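PDB 4RWZ: putative rRNA methyltransferase from Sorangium cellulosum, which methylates 16S rRNA in the context of the 30S ribosomal subunit, probably at the N1 atom of an adenine, and thereby confers aminoglycoside resistance. Local coordinates for residues 53-57 / 58-62; 36-39 / 40-44; 147-150 / 151-154; 64-67 / 68-72; 170-174 / 175-179. All coordinates share one frame; numbering follows the deposited sequence.

The five contacts are local turns and helix ends of one Rossmann-like methyltransferase domain, in chain order 2, 1, 4, 3, 5. Contacts 2, 1 and 4 form one cluster: Val39 CG2 of contact 2 lies 3.6 Å from Gly53 CA of contact 1, Tyr40 CB of contact 2 lies 3.7 Å from Val64 CG2 of contact 4, and contacts 1 and 4 adjoin in the sequence. Contact 5 lies across the chain's centre from this group, with its centre about 28 Å from those of contacts 1 and 2. Contact 3 is a surface loop, nearest atoms about 12 Å from contact 1. In this fold the cofactor site probably borders contacts 1 and 2.

Contact 1 of 5, residues 53-57 / 58-62; sequences GVDPA and GERMR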
loop_
_atom_site.group_PDB
_atom_site.type_symbol
_atom_site.label_atom_id
_atom_site.label_comp_id
_atom_site.label_asym_id
_atom_site.label_seq_id
_atom_site.Cartn_x
_atom_site.Cartn_y
_atom_site.Cartn_z
ATOM N N GLY A 53 -5.346 -5.653 1.345
ATOM C CA GLY A 53 -4.780 -5.369 0.029
ATOM C C GLY A 53 -5.740 -4.426 -0.698
ATOM O O GLY A 53 -6.968 -4.590 -0.604
ATOM N N VAL A 54 -5.184 -3.433 -1.400
ATOM C CA VAL A 54 -6.000 -2.420 -2.126
ATOM C C VAL A 54 -5.607 -2.446 -3.578
ATOM O O VAL A 54 -4.419 -2.479 -3.869
ATOM C CB VAL A 54 -5.681 -0.993 -1.572
ATOM C CG1 VAL A 54 -6.601 0.092 -2.209
ATOM C CG2 VAL A 54 -5.878 -0.955 -0.082
ATOM N N ASP A 55 -6.568 -2.399 -4.522
ATOM C CA ASP A 55 -6.191 -2.330 -5.915
ATOM C C ASP A 55 -7.363 -1.668 -6.662
ATOM O O ASP A 55 -8.481 -1.807 -6.231
ATOM C CB ASP A 55 -5.997 -3.752 -6.490
ATOM C CG ASP A 55 -5.311 -3.741 -7.849
ATOM O OD1 ASP A 55 -6.004 -3.622 -8.921
ATOM O OD2 ASP A 55 -4.072 -3.831 -7.889
ATOM N N PRO A 56 -7.070 -0.923 -7.723
ATOM C CA PRO A 56 -8.146 -0.227 -8.431
ATOM C C PRO A 56 -9.091 -1.143 -9.188
ATOM O O PRO A 56 -10.170 -0.638 -9.577
ATOM C CB PRO A 56 -7.396 0.697 -9.418
ATOM C CG PRO A 56 -6.054 0.235 -9.491
ATOM C CD PRO A 56 -5.731 -0.488 -8.185
ATOM N N ALA A 57 -8.713 -2.370 -9.488
ATOM C CA ALA A 57 -9.590 -3.261 -10.311
ATOM C C ALA A 57 -9.964 -4.458 -9.470
ATOM O O ALA A 57 -9.085 -5.342 -9.241
ATOM C CB ALA A 57 -8.844 -3.727 -11.548
ATOM N N GLY A 58 -11.207 -4.527 -9.014
ATOM C CA GLY A 58 -11.604 -5.623 -8.129
ATOM C C GLY A 58 -11.460 -6.987 -8.770
ATOM O O GLY A 58 -11.253 -7.986 -8.072
ATOM N N GLU A 59 -11.532 -7.051 -10.096
ATOM C CA GLU A 59 -11.444 -8.365 -10.775
ATOM C C GLU A 59 -10.064 -8.986 -10.540
ATOM O O GLU A 59 -9.932 -10.210 -10.518
ATOM C CB GLU A 59 -11.782 -8.278 -12.275
ATOM C CG GLU A 59 -10.614 -8.064 -13.238
ATOM C CD GLU A 59 -10.329 -6.576 -13.566
ATOM O OE1 GLU A 59 -11.210 -5.713 -13.299
ATOM O OE2 GLU A 59 -9.248 -6.273 -14.143
ATOM N N ARG A 60 -9.034 -8.160 -10.278
ATOM C CA ARG A 60 -7.717 -8.752 -10.051
ATOM C C ARG A 60 -7.681 -9.535 -8.752
ATOM O O ARG A 60 -6.845 -10.449 -8.607
ATOM C CB ARG A 60 -6.611 -7.646 -9.931
ATOM C CG ARG A 60 -6.344 -6.965 -11.293
ATOM C CD ARG A 60 -5.208 -5.913 -11.173
ATOM N NE ARG A 60 -4.983 -5.223 -12.473
ATOM C CZ ARG A 60 -4.981 -3.892 -12.641
ATOM N NH1 ARG A 60 -5.285 -3.087 -11.641
ATOM N NH2 ARG A 60 -4.765 -3.366 -13.848
ATOM N N MET A 61 -8.518 -9.121 -7.792
ATOM C CA MET A 61 -8.519 -9.706 -6.423
ATOM C C MET A 61 -9.647 -10.736 -6.268
ATOM O O MET A 61 -9.873 -11.228 -5.178
ATOM C CB MET A 61 -8.716 -8.602 -5.376
ATOM C CG MET A 61 -7.593 -7.595 -5.419
ATOM S SD MET A 61 -7.781 -6.241 -4.234
ATOM C CE MET A 61 -9.232 -5.435 -4.947
ATOM N N ARG A 62 -10.341 -11.063 -7.345
ATOM C CA ARG A 62 -11.508 -11.967 -7.245
ATOM C C ARG A 62 -11.094 -13.280 -6.583
ATOM O O ARG A 62 -11.736 -13.766 -5.639
ATOM C CB ARG A 62 -12.067 -12.272 -8.628
ATOM C CG ARG A 62 -13.179 -13.359 -8.565
ATOM C CD ARG A 62 -13.437 -14.017 -9.931
ATOM N NE ARG A 62 -12.264 -14.757 -10.414
ATOM C CZ ARG A 62 -11.832 -15.920 -9.904
ATOM N NH1 ARG A 62 -12.440 -16.509 -8.863
ATOM N NH2 ARG A 62 -10.763 -16.499 -10.432
#
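Arg60 folds back over the turn that leaves strand 49-55, and its side chain meets Ala57 first and Asp55 last. At the root, CB and CG run past the carbonyl of Ala57, with Arg60 CB 3.5 Å from Ala57 O. That same oxygen accepts the backbone N of Arg60 at 3.0 Å, closing the turn. CG stands anti to the carbonyl carbon (chi1 -70°), and the chain runs extended to NE. Along this line Arg60 CD comes to 3.3 Å from Asp55 OD1. At the tip the Arg60 guanidinium presents NH1 to Asp55 OD1 at 2.9 Å, a salt bridge with an N-H...O angle of 162°. OD1 lies in the guanidinium plane and uses its syn lone pair, while the carboxylate is turned 82° from the guanidinium; the two charged groups meet crosswise, through one hydrogen bond. Over one guanidinium face sits the methyl of Ala57, with Ala57 CB 3.6 Å from Arg60 NH1, and Pro56 CG comes near the edge.

Asp55 OD1 is gripped twice, because the backbone N of Ala57 also donates to it, at 3.0 Å, from the anti side. On the buried side, Met61 SD rests 3.8 Å from Asp55 CB, and the same side chain reaches Phe82 and Val84 of strand 80-84. The bond from Ala57 N to Asp55 OD1 defines an Asx turn. An acidic residue at the end of the strand corresponding to 49-55 is characteristic of Rossmann-like methyltransferases; here Asp55 OD2 also bonds Gly34 N in the loop after strand 26-31, a region that typically borders the S-adenosylmethionine site.

Contact 2 of 5, residues 36-39 / 40-44; sequences GRFV and YRSAG
From Gly36 to Ala43 the backbone makes the first turns of helix 37-45, with i to i+4 bonds from Tyr40 N to Gly36 O, Arg41 N to Arg37 O, Ser42 N to Phe38 O and Ala43 N to Val39 O; the first of these measures 3.0 Å. Gly36 occupies the N-cap position.

Among the side chains, Ser42 makes the polar contact. Its OG is anti to the carbonyl carbon (chi1 -62°), which turns the hydroxyl back along the helix to donate to Phe38 O at 2.8 Å. The backbone N of Ser42 reaches the same oxygen at 2.9 Å, and the two donors come from opposite faces of the carbonyl plane, so Phe38 O holds two bonds. The hydroxyl also lies 3.6 Å from Phe38 CZ and sits over the centre of one ring face. Beyond this pair, the ring packs against Thr102 and Asn104 of strand 98-104.

On another flank, Arg41 bends at chi3 (-66°) and lays its guanidinium back over the preceding turn. Arg37 O faces the centre of that flat group, with Arg41 CZ 3.7 Å away, and Arg41 NH1 touches Arg37 CB at 3.6 Å; no side-chain hydrogen bond joins the two residues, and Arg37 itself extends away. Tyr40 swings toward helix 62-68 and gives its OH to a bond with Gly75 O.

Serine returning its hydroxyl to the i-4 carbonyl is a familiar feature of helices. Here it belongs to the helix that connects the parallel strands 26-31 and 49-55, a beta-alpha-beta crossover of the Rossmann-like fold, directly after its glycine-rich loop.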
loop_
_atom_site.group_PDB
_atom_site.type_symbol
_atom_site.label_atom_id
_atom_site.label_comp_id
_atom_site.label_asym_id
_atom_site.label_seq_id
_atom_site.Cartn_x
_atom_site.Cartn_y
_atom_site.Cartn_z
ATOM N N GLY A 36 -3.126 -9.929 -5.108
ATOM C CA GLY A 36 -3.298 -9.945 -3.652
ATOM C C GLY A 36 -2.601 -11.047 -2.897
ATOM O O GLY A 36 -2.837 -11.254 -1.690
ATOM N N ARG A 37 -1.789 -11.815 -3.600
ATOM C CA ARG A 37 -1.158 -12.964 -2.984
ATOM C C ARG A 37 -0.191 -12.554 -1.883
ATOM O O ARG A 37 -0.052 -13.290 -0.886
ATOM C CB ARG A 37 -0.461 -13.839 -4.027
ATOM C CG ARG A 37 -1.482 -14.634 -4.829
ATOM C CD ARG A 37 -0.792 -15.569 -5.816
ATOM N NE ARG A 37 -1.882 -16.259 -6.563
ATOM C CZ ARG A 37 -1.665 -17.291 -7.380
ATOM N NH1 ARG A 37 -0.432 -17.752 -7.534
ATOM N NH2 ARG A 37 -2.678 -17.863 -8.015
ATOM N N PHE A 38 0.400 -11.349 -2.011
ATOM C CA PHE A 38 1.289 -10.910 -0.913
ATOM C C PHE A 38 0.505 -10.782 0.399
ATOM O O PHE A 38 0.980 -11.086 1.507
ATOM C CB PHE A 38 1.908 -9.562 -1.285
ATOM C CG PHE A 38 2.679 -8.913 -0.135
ATOM C CD1 PHE A 38 3.915 -9.411 0.263
ATOM C CD2 PHE A 38 2.129 -7.860 0.557
ATOM C CE1 PHE A 38 4.602 -8.793 1.341
ATOM C CE2 PHE A 38 2.801 -7.231 1.614
ATOM C CZ PHE A 38 4.031 -7.702 1.987
ATOM N N VAL A 39 -0.730 -10.306 0.265
ATOM C CA VAL A 39 -1.605 -10.112 1.443
ATOM C C VAL A 39 -2.084 -11.419 1.987
ATOM O O VAL A 39 -2.107 -11.633 3.217
ATOM C CB VAL A 39 -2.764 -9.140 1.117
ATOM C CG1 VAL A 39 -3.875 -9.164 2.159
ATOM C CG2 VAL A 39 -2.197 -7.695 0.967
ATOM N N TYR A 40 -2.469 -12.334 1.107
ATOM C CA TYR A 40 -2.815 -13.663 1.596
ATOM C C TYR A 40 -1.688 -14.351 2.394
ATOM O O TYR A 40 -1.901 -14.893 3.488
ATOM C CB TYR A 40 -3.232 -14.557 0.404
ATOM C CG TYR A 40 -3.784 -15.898 0.856
ATOM C CD1 TYR A 40 -5.132 -16.054 1.234
ATOM C CD2 TYR A 40 -2.966 -17.005 0.922
ATOM C CE1 TYR A 40 -5.641 -17.286 1.654
ATOM C CE2 TYR A 40 -3.476 -18.259 1.349
ATOM C CZ TYR A 40 -4.808 -18.378 1.706
ATOM O OH TYR A 40 -5.263 -19.610 2.142
ATOM N N ARG A 41 -0.496 -14.351 1.831
ATOM C CA ARG A 41 0.643 -14.947 2.528
ATOM C C ARG A 41 0.945 -14.224 3.826
ATOM O O ARG A 41 1.271 -14.867 4.839
ATOM C CB ARG A 41 1.882 -14.893 1.632
ATOM C CG ARG A 41 1.793 -15.850 0.452
ATOM C CD ARG A 41 3.178 -16.009 -0.270
ATOM N NE ARG A 41 3.590 -14.726 -0.904
ATOM C CZ ARG A 41 3.261 -14.404 -2.174
ATOM N NH1 ARG A 41 2.645 -15.269 -2.950
ATOM N NH2 ARG A 41 3.654 -13.289 -2.676
ATOM N N SER A 42 0.881 -12.900 3.800
ATOM C CA SER A 42 1.194 -12.143 5.031
ATOM C C SER A 42 0.201 -12.457 6.133
ATOM O O SER A 42 0.558 -12.587 7.329
ATOM C CB SER A 42 1.235 -10.623 4.777
ATOM O OG SER A 42 2.263 -10.254 3.848
ATOM N N ALA A 43 -1.068 -12.655 5.752
ATOM C CA ALA A 43 -2.078 -12.988 6.750
ATOM C C ALA A 43 -1.796 -14.347 7.368
ATOM O O ALA A 43 -2.032 -14.565 8.580
ATOM C CB ALA A 43 -3.527 -12.925 6.104
ATOM N N GLY A 44 -1.283 -15.286 6.581
ATOM C CA GLY A 44 -0.959 -16.590 7.158
ATOM C C GLY A 44 0.255 -16.490 8.083
ATOM O O GLY A 44 0.261 -17.062 9.183
#

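Contact 3 of 5, residues 147-150 / 151-154; sequences RPYA and ARLG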
loop_
_atom_site.group_PDB
_atom_site.type_symbol
_atom_site.label_atom_id
_atom_site.label_comp_id
_atom_site.label_asym_id
_atom_site.label_seq_id
_atom_site.Cartn_x
_atom_site.Cartn_y
_atom_site.Cartn_z
ATOM N N ARG A 147 2.162 5.278 -17.803
ATOM C CA ARG A 147 2.185 6.749 -17.977
ATOM C C ARG A 147 1.765 7.173 -19.358
ATOM O O ARG A 147 1.956 6.447 -20.304
ATOM C CB ARG A 147 3.592 7.324 -17.711
ATOM C CG ARG A 147 4.099 7.179 -16.249
ATOM C CD ARG A 147 5.553 7.582 -16.100
ATOM N NE ARG A 147 6.380 6.765 -16.974
ATOM C CZ ARG A 147 7.681 6.957 -17.166
ATOM N NH1 ARG A 147 8.291 7.978 -16.566
ATOM N NH2 ARG A 147 8.355 6.158 -17.980
ATOM N N PRO A 148 1.185 8.378 -19.477
ATOM C CA PRO A 148 1.084 8.988 -20.802
ATOM C C PRO A 148 2.433 8.952 -21.543
ATOM O O PRO A 148 3.481 9.130 -20.934
ATOM C CB PRO A 148 0.814 10.463 -20.481
ATOM C CG PRO A 148 0.263 10.507 -19.140
ATOM C CD PRO A 148 0.796 9.295 -18.393
ATOM N N TYR A 149 2.418 8.800 -22.858
ATOM C CA TYR A 149 3.668 8.874 -23.620
ATOM C C TYR A 149 4.461 10.171 -23.422
ATOM O O TYR A 149 5.690 10.153 -23.370
ATOM C CB TYR A 149 3.408 8.573 -25.097
ATOM C CG TYR A 149 2.915 7.148 -25.281
ATOM C CD1 TYR A 149 1.593 6.808 -25.000
ATOM C CD2 TYR A 149 3.775 6.139 -25.698
ATOM C CE1 TYR A 149 1.139 5.505 -25.137
ATOM C CE2 TYR A 149 3.324 4.829 -25.852
ATOM C CZ TYR A 149 2.007 4.520 -25.565
ATOM O OH TYR A 149 1.556 3.224 -25.709
ATOM N N ALA A 150 3.764 11.291 -23.263
ATOM C CA ALA A 150 4.445 12.568 -23.136
ATOM C C ALA A 150 5.187 12.642 -21.803
ATOM O O ALA A 150 6.108 13.448 -21.653
ATOM C CB ALA A 150 3.451 13.703 -23.248
ATOM N N ALA A 151 4.852 11.771 -20.839
ATOM C CA ALA A 151 5.542 11.867 -19.560
ATOM C C ALA A 151 6.598 10.806 -19.330
ATOM O O ALA A 151 7.016 10.616 -18.194
ATOM C CB ALA A 151 4.543 11.767 -18.415
ATOM N N ARG A 152 7.165 10.252 -20.383
ATOM C CA ARG A 152 8.133 9.199 -20.166
ATOM C C ARG A 152 9.498 9.792 -20.362
ATOM O O ARG A 152 10.192 9.529 -21.351
ATOM C CB ARG A 152 7.902 8.049 -21.137
ATOM C CG ARG A 152 6.493 7.554 -21.043
ATOM C CD ARG A 152 6.261 6.316 -21.845
ATOM N NE ARG A 152 4.970 5.742 -21.484
ATOM C CZ ARG A 152 4.424 4.684 -22.082
ATOM N NH1 ARG A 152 5.066 4.078 -23.067
ATOM N NH2 ARG A 152 3.245 4.223 -21.674
ATOM N N LEU A 153 9.809 10.687 -19.435
ATOM C CA LEU A 153 11.130 11.221 -19.269
ATOM C C LEU A 153 11.795 10.209 -18.356
ATOM O O LEU A 153 11.122 9.356 -17.751
ATOM C CB LEU A 153 11.084 12.605 -18.625
ATOM C CG LEU A 153 10.759 13.810 -19.512
ATOM C CD1 LEU A 153 9.350 13.743 -20.082
ATOM C CD2 LEU A 153 10.978 15.130 -18.750
ATOM N N GLY A 154 13.110 10.277 -18.262
ATOM C CA GLY A 154 13.850 9.362 -17.425
ATOM C C GLY A 154 13.608 9.628 -15.957
ATOM O O GLY A 154 13.253 10.729 -15.572
#
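Arg152 turns back to the carbonyl of Arg147 while its guanidinium lies over the ring of Tyr149. The stronger bond to Arg147 O comes from Arg152 NH2, at 2.9 Å and in the carbonyl plane. Arg152 NE reaches the same oxygen only weakly, at 3.3 Å. An extended chain from CG to NE gives the group this reach. Arg152 CZ stands 4.0 Å from the centroid of the Tyr149 ring, a cation-pi contact over the face, with the two planes inclined at 32°. Arg152 NH1 comes nearest the ring, 3.4 Å from Tyr149 CE2.

Pro148 O is satisfied by Ala151 N at 3.0 Å, and Tyr149 O receives a weak bond from Arg152 N. In the other direction, Arg147 NH1 gives a weak bond to Leu153 O at 3.4 Å, whereas its NH2 forms a salt bridge with Asp145. One face of the Arg147 guanidinium rests against Arg152, with Arg147 NH2 3.7 Å from Arg152 CB.

The two guanidinium groups thus share a small surface loop without bonding each other. Asp145, paired with Arg147 and weakly with Arg152, probably offsets part of their charge, while backbone carbonyls and the tyrosine face supply further contacts.

Contact 4 of 5, residues 64-67 / 68-72; sequences VSWR and ASRKP
Trp66 O is gripped from opposite faces of its carbonyl plane, by Arg70 NE at 3.0 Å and by Ser69 N at 3.1 Å. The Arg70 donor is the straighter of the two (155°), and the oxygen lies in its guanidinium plane. Ser69 OG also stands within bonding distance of Trp66 O and of Ser65 O, and which of them takes its proton is not settled. That hydroxyl in turn accepts Arg70 NH2 at 2.9 Å, so both edge bonds hold the guanidinium flat and fix its rotation.

Held in this way, the group stacks on the indole: the planes are 5° apart and the centres 3.7 Å apart. Arg70 CZ sits over the six-membered ring, 3.6 Å from its centroid, a cation-pi contact, while Arg70 CD makes a CH-pi contact with the five-membered ring. Bends at chi2 (-49°) and chi3 of Arg70 bring the chain back over the ring.

The stack lies at the C-terminal end of helix 62-68, where Ala68 N still bonds Val64 O at 2.9 Å and Arg67 forms a salt bridge with Glu63 one turn earlier. Val64 and Ala68 pack on Phe82 of strand 80-84 and on Tyr40 of helix 37-45.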
loop_
_atom_site.group_PDB
_atom_site.type_symbol
_atom_site.label_atom_id
_atom_site.label_comp_id
_atom_site.label_asym_id
_atom_site.label_seq_id
_atom_site.Cartn_x
_atom_site.Cartn_y
_atom_site.Cartn_z
ATOM N N VAL A 64 -8.246 -14.400 -4.916
ATOM C CA VAL A 64 -7.727 -14.382 -3.556
ATOM C C VAL A 64 -8.775 -13.981 -2.541
ATOM O O VAL A 64 -8.760 -14.507 -1.425
ATOM C CB VAL A 64 -6.477 -13.425 -3.401
ATOM C CG1 VAL A 64 -6.893 -11.967 -3.520
ATOM C CG2 VAL A 64 -5.842 -13.640 -2.042
ATOM N N SER A 65 -9.669 -13.031 -2.910
ATOM C CA SER A 65 -10.659 -12.574 -1.916
ATOM C C SER A 65 -11.718 -13.696 -1.661
ATOM O O SER A 65 -12.173 -13.848 -0.548
ATOM C CB SER A 65 -11.348 -11.256 -2.327
ATOM O OG SER A 65 -12.107 -11.394 -3.511
ATOM N N TRP A 66 -12.044 -14.490 -2.673
ATOM C CA TRP A 66 -12.909 -15.645 -2.501
ATOM C C TRP A 66 -12.243 -16.656 -1.582
ATOM O O TRP A 66 -12.828 -17.124 -0.602
ATOM C CB TRP A 66 -13.204 -16.324 -3.841
ATOM C CG TRP A 66 -14.101 -17.524 -3.666
ATOM C CD1 TRP A 66 -13.759 -18.866 -3.739
ATOM C CD2 TRP A 66 -15.481 -17.473 -3.320
ATOM N NE1 TRP A 66 -14.889 -19.635 -3.506
ATOM C CE2 TRP A 66 -15.949 -18.800 -3.239
ATOM C CE3 TRP A 66 -16.384 -16.422 -3.111
ATOM C CZ2 TRP A 66 -17.306 -19.104 -2.943
ATOM C CZ3 TRP A 66 -17.715 -16.713 -2.809
ATOM C CH2 TRP A 66 -18.169 -18.039 -2.749
ATOM N N ARG A 67 -10.986 -16.959 -1.896
ATOM C CA ARG A 67 -10.264 -17.963 -1.138
ATOM C C ARG A 67 -10.178 -17.561 0.329
ATOM O O ARG A 67 -10.439 -18.348 1.262
ATOM C CB ARG A 67 -8.877 -18.147 -1.763
ATOM C CG ARG A 67 -7.939 -18.974 -0.887
ATOM C CD ARG A 67 -6.554 -19.033 -1.559
ATOM N NE ARG A 67 -6.753 -19.648 -2.858
ATOM C CZ ARG A 67 -6.375 -19.109 -4.019
ATOM N NH1 ARG A 67 -5.681 -17.980 -4.060
ATOM N NH2 ARG A 67 -6.644 -19.760 -5.127
ATOM N N ALA A 68 -9.828 -16.305 0.550
ATOM C CA ALA A 68 -9.592 -15.818 1.900
ATOM C C ALA A 68 -10.865 -15.726 2.735
ATOM O O ALA A 68 -10.773 -15.687 3.956
ATOM C CB ALA A 68 -8.878 -14.456 1.868
ATOM N N SER A 69 -12.028 -15.700 2.089
ATOM C CA SER A 69 -13.314 -15.606 2.830
ATOM C C SER A 69 -13.898 -16.960 3.154
ATOM O O SER A 69 -14.953 -17.037 3.777
ATOM C CB SER A 69 -14.353 -14.761 2.070
ATOM O OG SER A 69 -14.573 -15.309 0.794
ATOM N N ARG A 70 -13.241 -18.050 2.742
ATOM C CA ARG A 70 -13.707 -19.393 3.070
ATOM C C ARG A 70 -13.468 -19.682 4.561
ATOM O O ARG A 70 -12.829 -18.898 5.264
ATOM C CB ARG A 70 -12.991 -20.479 2.207
ATOM C CG ARG A 70 -13.183 -20.359 0.638
ATOM C CD ARG A 70 -14.601 -20.181 0.344
ATOM N NE ARG A 70 -15.081 -18.796 0.364
ATOM C CZ ARG A 70 -16.363 -18.461 0.523
ATOM N NH1 ARG A 70 -17.274 -19.423 0.718
ATOM N NH2 ARG A 70 -16.736 -17.180 0.528
ATOM N N LYS A 71 -13.948 -20.828 5.029
ATOM C CA LYS A 71 -13.608 -21.334 6.371
ATOM C C LYS A 71 -12.104 -21.593 6.411
ATOM O O LYS A 71 -11.506 -21.874 5.386
ATOM C CB LYS A 71 -14.395 -22.633 6.632
ATOM C CG LYS A 71 -15.738 -22.608 5.891
ATOM C CD LYS A 71 -15.605 -23.385 4.513
ATOM C CE LYS A 71 -15.896 -22.502 3.242
ATOM N NZ LYS A 71 -15.838 -23.225 1.897
ATOM N N PRO A 72 -11.456 -21.447 7.588
ATOM C CA PRO A 72 -9.994 -21.648 7.608
ATOM C C PRO A 72 -9.512 -23.022 7.114
ATOM O O PRO A 72 -8.522 -23.039 6.382
ATOM C CB PRO A 72 -9.611 -21.411 9.078
ATOM C CG PRO A 72 -10.687 -20.473 9.595
ATOM C CD PRO A 72 -11.975 -20.860 8.837
#

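Contact 5 of 5, residues 170-174 / 175-179; sequences AYRAA and GFEIR
Tyr171 O and Arg172 O close a Schellman motif with Phe176 N and Gly175 N, ending helix 160-172 and turning the chain into strand 176-183. Backbone bonds come first: Phe176 N reaches Tyr171 O at 2.9 Å, and Gly175 N reaches Arg172 O at 3.1 Å, across a type I turn from Arg172 to Gly175. Tyr171 O also takes Ala174 N, from the opposite face of its plane. Gly175 has positive phi (95°), where the chain leaves the helix.

The charged pair is Arg172 and Glu177, side by side and pointing the same way, their flat groups inclined at 37°. Arg172 NE meets Glu177 OE1 at the edge of the guanidinium in a salt bridge whose modelled length, 2.5 Å, is doubtfully short; a weak bond joins Arg172 NH2 to Glu177 OE2. Arg172 runs extended to NE while Glu177 bends at chi2 (69°), which brings its carboxylate alongside. Tyr171 OH also bonds Leu114 O.

Apolar contacts tie the helix to the strand. Tyr171 CD2 lies 3.9 Å from Phe176 CB, which comes near the ring edge. Over the ring's face Ile178 CD1 makes a CH-pi contact, 4.1 Å from the centroid of Tyr171.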
loop_
_atom_site.group_PDB
_atom_site.type_symbol
_atom_site.label_atom_id
_atom_site.label_comp_id
_atom_site.label_asym_id
_atom_site.label_seq_id
_atom_site.Cartn_x
_atom_site.Cartn_y
_atom_site.Cartn_z
ATOM N N ALA A 170 11.095 16.538 0.563
ATOM C CA ALA A 170 9.754 16.363 0.017
ATOM C C ALA A 170 8.986 15.334 0.856
ATOM O O ALA A 170 7.777 15.480 1.121
ATOM C CB ALA A 170 9.837 15.909 -1.403
ATOM N N TYR A 171 9.646 14.256 1.245
ATOM C CA TYR A 171 8.965 13.289 2.104
ATOM C C TYR A 171 8.612 13.952 3.450
ATOM O O TYR A 171 7.494 13.783 3.949
ATOM C CB TYR A 171 9.825 12.010 2.310
ATOM C CG TYR A 171 9.593 10.980 1.220
ATOM C CD1 TYR A 171 9.971 11.230 -0.096
ATOM C CD2 TYR A 171 8.980 9.746 1.503
ATOM C CE1 TYR A 171 9.746 10.296 -1.116
ATOM C CE2 TYR A 171 8.768 8.801 0.516
ATOM C CZ TYR A 171 9.149 9.087 -0.800
ATOM O OH TYR A 171 8.916 8.153 -1.796
ATOM N N ARG A 172 9.548 14.735 4.011
ATOM C CA ARG A 172 9.257 15.431 5.255
ATOM C C ARG A 172 8.056 16.376 5.051
ATOM O O ARG A 172 7.236 16.557 5.966
ATOM C CB ARG A 172 10.474 16.263 5.744
ATOM C CG ARG A 172 11.386 15.458 6.528
ATOM C CD ARG A 172 12.434 16.376 7.250
ATOM N NE ARG A 172 13.376 15.561 7.987
ATOM C CZ ARG A 172 14.688 15.774 7.986
ATOM N NH1 ARG A 172 15.194 16.786 7.287
ATOM N NH2 ARG A 172 15.490 14.986 8.698
ATOM N N ALA A 173 8.006 17.019 3.881
ATOM C CA ALA A 173 6.922 17.962 3.592
ATOM C C ALA A 173 5.577 17.228 3.513
ATOM O O ALA A 173 4.539 17.888 3.444
ATOM C CB ALA A 173 7.182 18.747 2.295
ATOM N N ALA A 174 5.599 15.893 3.373
ATOM C CA ALA A 174 4.351 15.083 3.390
ATOM C C ALA A 174 4.108 14.338 4.701
ATOM O O ALA A 174 3.213 13.500 4.769
ATOM C CB ALA A 174 4.308 14.052 2.174
ATOM N N GLY A 175 4.972 14.514 5.709
ATOM C CA GLY A 175 4.789 13.805 6.966
ATOM C C GLY A 175 5.553 12.486 7.129
ATOM O O GLY A 175 5.224 11.671 8.012
ATOM N N PHE A 176 6.607 12.289 6.328
ATOM C CA PHE A 176 7.429 11.067 6.382
ATOM C C PHE A 176 8.883 11.408 6.583
ATOM O O PHE A 176 9.376 12.366 5.983
ATOM C CB PHE A 176 7.359 10.307 5.028
ATOM C CG PHE A 176 6.109 9.466 4.832
ATOM C CD1 PHE A 176 5.879 8.349 5.624
ATOM C CD2 PHE A 176 5.197 9.774 3.800
ATOM C CE1 PHE A 176 4.755 7.553 5.422
ATOM C CE2 PHE A 176 4.082 8.947 3.557
ATOM C CZ PHE A 176 3.863 7.850 4.390
ATOM N N GLU A 177 9.578 10.582 7.353
ATOM C CA GLU A 177 11.029 10.690 7.477
ATOM C C GLU A 177 11.677 9.477 6.827
ATOM O O GLU A 177 11.497 8.358 7.297
ATOM C CB GLU A 177 11.408 10.777 8.958
ATOM C CG GLU A 177 12.886 10.970 9.188
ATOM C CD GLU A 177 13.396 12.348 8.759
ATOM O OE1 GLU A 177 12.653 13.353 8.880
ATOM O OE2 GLU A 177 14.580 12.443 8.364
ATOM N N ILE A 178 12.404 9.676 5.730
ATOM C CA ILE A 178 13.062 8.534 5.064
ATOM C C ILE A 178 14.065 7.855 6.003
ATOM O O ILE A 178 14.855 8.521 6.658
ATOM C CB ILE A 178 13.792 8.972 3.766
ATOM C CG1 ILE A 178 12.740 9.429 2.735
ATOM C CG2 ILE A 178 14.619 7.828 3.200
ATOM C CD1 ILE A 178 13.290 9.791 1.349
ATOM N N ARG A 179 14.017 6.540 6.044
ATOM C CA ARG A 179 14.899 5.761 6.924
ATOM C C ARG A 179 15.935 5.014 6.144
ATOM O O ARG A 179 17.117 5.211 6.322
ATOM C CB ARG A 179 14.075 4.804 7.776
ATOM C CG ARG A 179 13.205 5.567 8.766
ATOM C CD ARG A 179 14.082 6.424 9.711
ATOM N NE ARG A 179 13.288 7.146 10.709
ATOM C CZ ARG A 179 13.765 8.110 11.492
ATOM N NH1 ARG A 179 15.028 8.495 11.380
ATOM N NH2 ARG A 179 12.969 8.713 12.362
#